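Local coordinates for protein endo-1,4-b-d-mannanase (Trichoderma reesei, PDB 1QNR) that hydrolyses internal beta-1,4-mannosidic linkages of mannans as an endo-acting family 5 glycoside hydrolase with a TIM-barrel fold, at residues 53-65 and 69-81. Sequence-based numbering, arbitrary orientation.
Sequences VRVWGFNDVNTQP and QIWFQKLSATGST
Trp71 holds CG between its backbone N and carbonyl carbon (chi1 62°), which turns one face of the indole to Gln64 and Pro65, while Gln73, fully extended with CG anti to its backbone N, runs alongside Asp60, pointing the same way. Pro65 CD sits over the five-membered ring of Trp71, 4.0 Å from its centroid, and Gln64 CG over the six-membered ring; both CH-pi contacts use the same face. The Gln64 amide tilts 27° from the indole plane, its CD 3.5 Å from Trp71 CZ2, and a water lies at the ring edge, accepting from Trp71 NE1. Val61 CG1 approaches Trp71 CB, and Lys74 passes Val61 and Gln64 with its aliphatic chain.

Strands 60-61 and 73-74 pair in parallel, with Asp60 and Gln73 on one face of the sheet and Val61 and Lys74 on the other. Val61 N donates to Gln73 O and Leu75 N to Val61 O. Asn59 O takes two donors, Phe72 N at 2.9 Å in the carbonyl plane and Gln73 N at 3.2 Å, tilted out of it. Asn59 CB also rests over the Phe72 ring, 4.1 Å from its centroid. On the Asp60-Gln73 face, Gln73 NE2 gives Asp60 OD1 a nearly straight 2.9 Å bond (174°) on the syn side, though tilted well out of the carboxylate plane, while Gln143 of helix 138-155 engages Gln73 OE1. Asn62 ND2 reaches Leu75 O at 3.1 Å, its OD1 being held by Asn125, and a water bridges Asn62 O and Leu75 O.

The small mixed sheet, completed by strand 81-82, lies in the excursion that follows barrel strand 52-54 and packs against helices 119-127 and 138-155. With both ends of its amide engaged, Gln73 is fixed in rotation, and its N-H probably stabilises the negative charge of buried Asp60.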
loop_
_atom_site.group_PDB
_atom_site.type_symbol
_atom_site.label_atom_id
_atom_site.label_comp_id
_atom_site.label_asym_id
_atom_site.label_seq_id
_atom_site.Cartn_x
_atom_site.Cartn_y
_atom_site.Cartn_z
ATOM N N VAL A 53 -2.908 -8.609 -1.680
ATOM C CA VAL A 53 -3.054 -7.641 -2.779
ATOM C C VAL A 53 -3.193 -6.244 -2.143
ATOM O O VAL A 53 -3.984 -6.053 -1.202
ATOM C CB VAL A 53 -4.312 -7.909 -3.675
ATOM C CG1 VAL A 53 -4.292 -6.997 -4.919
ATOM C CG2 VAL A 53 -4.338 -9.350 -4.109
ATOM N N ARG A 54 -2.464 -5.260 -2.706
ATOM C CA ARG A 54 -2.581 -3.840 -2.237
ATOM C C ARG A 54 -3.466 -3.094 -3.228
ATOM O O ARG A 54 -3.173 -3.083 -4.455
ATOM C CB ARG A 54 -1.172 -3.279 -2.040
ATOM C CG ARG A 54 -1.216 -1.821 -1.470
ATOM C CD ARG A 54 0.170 -1.538 -0.830
ATOM N NE ARG A 54 0.338 -0.106 -0.448
ATOM C CZ ARG A 54 0.892 0.831 -1.257
ATOM N NH1 ARG A 54 1.248 0.527 -2.517
ATOM N NH2 ARG A 54 1.114 2.042 -0.728
ATOM N N VAL A 55 -4.572 -2.486 -2.754
ATOM C CA VAL A 55 -5.587 -1.795 -3.665
ATOM C C VAL A 55 -5.793 -0.387 -3.133
ATOM O O VAL A 55 -5.683 -0.164 -1.896
ATOM C CB VAL A 55 -6.908 -2.618 -3.714
ATOM C CG1 VAL A 55 -6.630 -4.057 -4.205
ATOM C CG2 VAL A 55 -7.667 -2.652 -2.377
ATOM N N TRP A 56 -6.179 0.575 -4.006
ATOM C CA TRP A 56 -6.447 1.950 -3.431
ATOM C C TRP A 56 -7.758 1.971 -2.649
ATOM O O TRP A 56 -8.822 1.516 -3.092
ATOM C CB TRP A 56 -6.490 3.006 -4.548
ATOM C CG TRP A 56 -5.129 3.424 -5.096
ATOM C CD1 TRP A 56 -5.021 4.324 -6.132
ATOM C CD2 TRP A 56 -3.777 3.097 -4.681
ATOM N NE1 TRP A 56 -3.688 4.610 -6.344
ATOM C CE2 TRP A 56 -2.907 3.858 -5.500
ATOM C CE3 TRP A 56 -3.231 2.212 -3.704
ATOM C CZ2 TRP A 56 -1.499 3.838 -5.369
ATOM C CZ3 TRP A 56 -1.804 2.196 -3.616
ATOM C CH2 TRP A 56 -0.916 2.983 -4.439
ATOM N N GLY A 57 -7.732 2.630 -1.468
ATOM C CA GLY A 57 -8.972 2.844 -0.689
ATOM C C GLY A 57 -9.500 4.257 -0.795
ATOM O O GLY A 57 -10.385 4.637 0.034
ATOM N N PHE A 58 -9.085 4.997 -1.827
ATOM C CA PHE A 58 -9.451 6.372 -2.069
ATOM C C PHE A 58 -9.697 6.616 -3.562
ATOM O O PHE A 58 -9.185 5.905 -4.428
ATOM C CB PHE A 58 -8.282 7.353 -1.617
ATOM C CG PHE A 58 -6.915 7.007 -2.230
ATOM C CD1 PHE A 58 -6.592 7.477 -3.538
ATOM C CD2 PHE A 58 -5.998 6.219 -1.558
ATOM C CE1 PHE A 58 -5.363 7.123 -4.091
ATOM C CE2 PHE A 58 -4.743 5.886 -2.104
ATOM C CZ PHE A 58 -4.437 6.343 -3.386
ATOM N N ASN A 59 -10.524 7.677 -3.790
ATOM C CA ASN A 59 -10.706 8.217 -5.160
ATOM C C ASN A 59 -11.407 9.563 -4.942
ATOM O O ASN A 59 -12.640 9.706 -4.809
ATOM C CB ASN A 59 -11.541 7.222 -6.040
ATOM C CG ASN A 59 -11.539 7.641 -7.499
ATOM O OD1 ASN A 59 -11.535 8.835 -7.809
ATOM N ND2 ASN A 59 -11.567 6.698 -8.466
ATOM N N ASP A 60 -10.576 10.598 -4.743
ATOM C CA ASP A 60 -10.986 11.939 -4.322
ATOM C C ASP A 60 -11.114 12.897 -5.489
ATOM O O ASP A 60 -10.228 12.925 -6.373
ATOM C CB ASP A 60 -9.906 12.507 -3.346
ATOM C CG ASP A 60 -9.856 11.721 -2.046
ATOM O OD1 ASP A 60 -10.993 11.563 -1.442
ATOM O OD2 ASP A 60 -8.763 11.278 -1.563
ATOM N N VAL A 61 -12.190 13.665 -5.481
ATOM C CA VAL A 61 -12.484 14.655 -6.549
ATOM C C VAL A 61 -12.932 15.975 -5.897
ATOM O O VAL A 61 -13.346 16.005 -4.746
ATOM C CB VAL A 61 -13.604 14.154 -7.498
ATOM C CG1 VAL A 61 -13.236 12.843 -8.207
ATOM C CG2 VAL A 61 -14.957 14.027 -6.773
ATOM N N ASN A 62 -12.793 17.043 -6.684
ATOM C CA ASN A 62 -13.327 18.363 -6.245
ATOM C C ASN A 62 -14.605 18.708 -7.003
ATOM O O ASN A 62 -15.431 19.473 -6.490
ATOM C CB ASN A 62 -12.292 19.471 -6.442
ATOM C CG ASN A 62 -11.102 19.290 -5.518
ATOM O OD1 ASN A 62 -9.955 19.138 -5.984
ATOM N ND2 ASN A 62 -11.289 19.273 -4.193
ATOM N N THR A 63 -14.831 18.064 -8.163
ATOM C CA THR A 63 -16.098 18.274 -8.887
ATOM C C THR A 63 -16.601 16.841 -9.163
ATOM O O THR A 63 -15.750 16.040 -9.531
ATOM C CB THR A 63 -15.911 19.047 -10.188
ATOM O OG1 THR A 63 -15.361 18.191 -11.224
ATOM C CG2 THR A 63 -14.856 20.153 -10.254
ATOM N N GLN A 64 -17.863 16.594 -9.077
ATOM C CA GLN A 64 -18.329 15.229 -9.380
ATOM C C GLN A 64 -18.106 14.946 -10.870
ATOM O O GLN A 64 -18.363 15.838 -11.685
ATOM C CB GLN A 64 -19.817 15.074 -9.194
ATOM C CG GLN A 64 -20.268 14.811 -7.784
ATOM C CD GLN A 64 -21.659 14.208 -7.838
ATOM O OE1 GLN A 64 -21.978 13.353 -8.681
ATOM N NE2 GLN A 64 -22.436 14.687 -6.893
ATOM N N PRO A 65 -17.697 13.750 -11.174
ATOM C CA PRO A 65 -17.346 13.369 -12.532
ATOM C C PRO A 65 -18.560 13.155 -13.441
ATOM O O PRO A 65 -19.653 13.181 -12.961
ATOM C CB PRO A 65 -16.555 12.072 -12.404
ATOM C CG PRO A 65 -17.124 11.476 -11.153
ATOM C CD PRO A 65 -17.301 12.657 -10.230
ATOM N N GLN A 69 -19.082 7.502 -13.892
ATOM C CA GLN A 69 -17.687 7.463 -13.469
ATOM C C GLN A 69 -17.553 7.196 -11.952
ATOM O O GLN A 69 -18.428 7.699 -11.214
ATOM C CB GLN A 69 -17.044 8.816 -13.820
ATOM C CG GLN A 69 -17.069 9.021 -15.349
ATOM C CD GLN A 69 -16.038 8.078 -15.913
ATOM O OE1 GLN A 69 -14.938 8.002 -15.365
ATOM N NE2 GLN A 69 -16.387 7.326 -16.935
ATOM N N ILE A 70 -16.554 6.460 -11.553
ATOM C CA ILE A 70 -16.384 6.142 -10.114
ATOM C C ILE A 70 -15.769 7.333 -9.369
ATOM O O ILE A 70 -14.833 8.010 -9.858
ATOM C CB ILE A 70 -15.433 4.925 -10.000
ATOM C CG1 ILE A 70 -16.008 3.695 -10.738
ATOM C CG2 ILE A 70 -15.167 4.556 -8.531
ATOM C CD1 ILE A 70 -17.434 3.426 -10.407
ATOM N N TRP A 71 -16.288 7.562 -8.159
ATOM C CA TRP A 71 -15.712 8.511 -7.201
ATOM C C TRP A 71 -16.047 8.082 -5.777
ATOM O O TRP A 71 -17.196 7.616 -5.587
ATOM C CB TRP A 71 -16.174 9.981 -7.489
ATOM C CG TRP A 71 -17.654 10.218 -7.389
ATOM C CD1 TRP A 71 -18.589 9.826 -8.323
ATOM C CD2 TRP A 71 -18.378 10.900 -6.352
ATOM N NE1 TRP A 71 -19.837 10.255 -7.913
ATOM C CE2 TRP A 71 -19.758 10.891 -6.693
ATOM C CE3 TRP A 71 -17.987 11.483 -5.113
ATOM C CZ2 TRP A 71 -20.702 11.479 -5.858
ATOM C CZ3 TRP A 71 -18.941 12.071 -4.271
ATOM C CH2 TRP A 71 -20.294 12.065 -4.664
ATOM N N PHE A 72 -15.075 8.171 -4.812
ATOM C CA PHE A 72 -15.408 7.751 -3.443
ATOM C C PHE A 72 -15.700 8.996 -2.574
ATOM O O PHE A 72 -16.462 8.839 -1.598
ATOM C CB PHE A 72 -14.277 6.935 -2.836
ATOM C CG PHE A 72 -13.986 5.564 -3.503
ATOM C CD1 PHE A 72 -14.885 4.972 -4.396
ATOM C CD2 PHE A 72 -12.817 4.880 -3.189
ATOM C CE1 PHE A 72 -14.569 3.720 -4.974
ATOM C CE2 PHE A 72 -12.492 3.637 -3.751
ATOM C CZ PHE A 72 -13.401 3.075 -4.642
ATOM N N GLN A 73 -15.111 10.158 -2.826
ATOM C CA GLN A 73 -15.342 11.337 -1.955
ATOM C C GLN A 73 -15.182 12.620 -2.781
ATOM O O GLN A 73 -14.204 12.718 -3.569
ATOM C CB GLN A 73 -14.289 11.262 -0.802
ATOM C CG GLN A 73 -14.411 12.468 0.169
ATOM C CD GLN A 73 -13.512 12.366 1.361
ATOM O OE1 GLN A 73 -13.871 12.600 2.539
ATOM N NE2 GLN A 73 -12.182 12.057 1.187
ATOM N N LYS A 74 -16.113 13.590 -2.541
ATOM C CA LYS A 74 -16.010 14.925 -3.170
ATOM C C LYS A 74 -15.651 15.898 -2.048
ATOM O O LYS A 74 -16.350 15.967 -1.019
ATOM C CB LYS A 74 -17.369 15.284 -3.800
ATOM C CG LYS A 74 -17.305 16.771 -4.271
ATOM C CD LYS A 74 -18.607 17.230 -4.943
ATOM C CE LYS A 74 -18.553 18.761 -5.088
ATOM N NZ LYS A 74 -19.885 19.340 -5.497
ATOM N N LEU A 75 -14.544 16.605 -2.221
ATOM C CA LEU A 75 -13.993 17.535 -1.238
ATOM C C LEU A 75 -14.355 18.964 -1.619
ATOM O O LEU A 75 -13.977 19.386 -2.694
ATOM C CB LEU A 75 -12.462 17.343 -1.123
ATOM C CG LEU A 75 -12.124 15.919 -0.572
ATOM C CD1 LEU A 75 -10.664 15.622 -0.765
ATOM C CD2 LEU A 75 -12.562 15.803 0.894
ATOM N N SER A 76 -15.065 19.655 -0.725
ATOM C CA SER A 76 -15.500 21.047 -1.028
ATOM C C SER A 76 -15.464 21.842 0.290
ATOM O O SER A 76 -15.928 21.392 1.357
ATOM C CB SER A 76 -16.986 20.880 -1.492
ATOM O OG SER A 76 -17.649 22.102 -1.471
ATOM N N ALA A 77 -15.196 23.161 0.092
ATOM C CA ALA A 77 -15.220 24.105 1.219
ATOM C C ALA A 77 -16.620 24.269 1.807
ATOM O O ALA A 77 -16.693 24.716 2.969
ATOM C CB ALA A 77 -14.888 25.496 0.619
ATOM N N THR A 78 -17.672 23.974 1.064
ATOM C CA THR A 78 -19.026 24.166 1.605
ATOM C C THR A 78 -19.772 22.908 1.931
ATOM O O THR A 78 -20.987 22.915 2.084
ATOM C CB THR A 78 -19.845 25.056 0.653
ATOM O OG1 THR A 78 -20.008 24.418 -0.623
ATOM C CG2 THR A 78 -19.148 26.410 0.516
ATOM N N GLY A 79 -19.013 21.816 2.127
ATOM C CA GLY A 79 -19.599 20.542 2.533
ATOM C C GLY A 79 -19.158 19.424 1.570
ATOM O O GLY A 79 -19.453 19.413 0.393
ATOM N N SER A 80 -18.527 18.446 2.196
ATOM C CA SER A 80 -17.958 17.331 1.396
ATOM C C SER A 80 -18.958 16.181 1.412
ATOM O O SER A 80 -19.790 16.102 2.326
ATOM C CB SER A 80 -16.624 16.915 2.022
ATOM O OG SER A 80 -15.686 17.995 1.864
ATOM N N THR A 81 -18.849 15.286 0.416
ATOM C CA THR A 81 -19.764 14.167 0.334
ATOM C C THR A 81 -18.953 12.833 0.170
ATOM O O THR A 81 -18.075 12.777 -0.692
ATOM C CB THR A 81 -20.612 14.324 -0.956
ATOM O OG1 THR A 81 -21.391 15.566 -0.866
ATOM C CG2 THR A 81 -21.653 13.177 -0.947
HETATM O O HOH W 1 -11.907 7.107 -11.400
HETATM O O HOH W 2 -14.945 21.521 -4.452
HETATM O O HOH W 3 -22.834 9.994 -8.636
#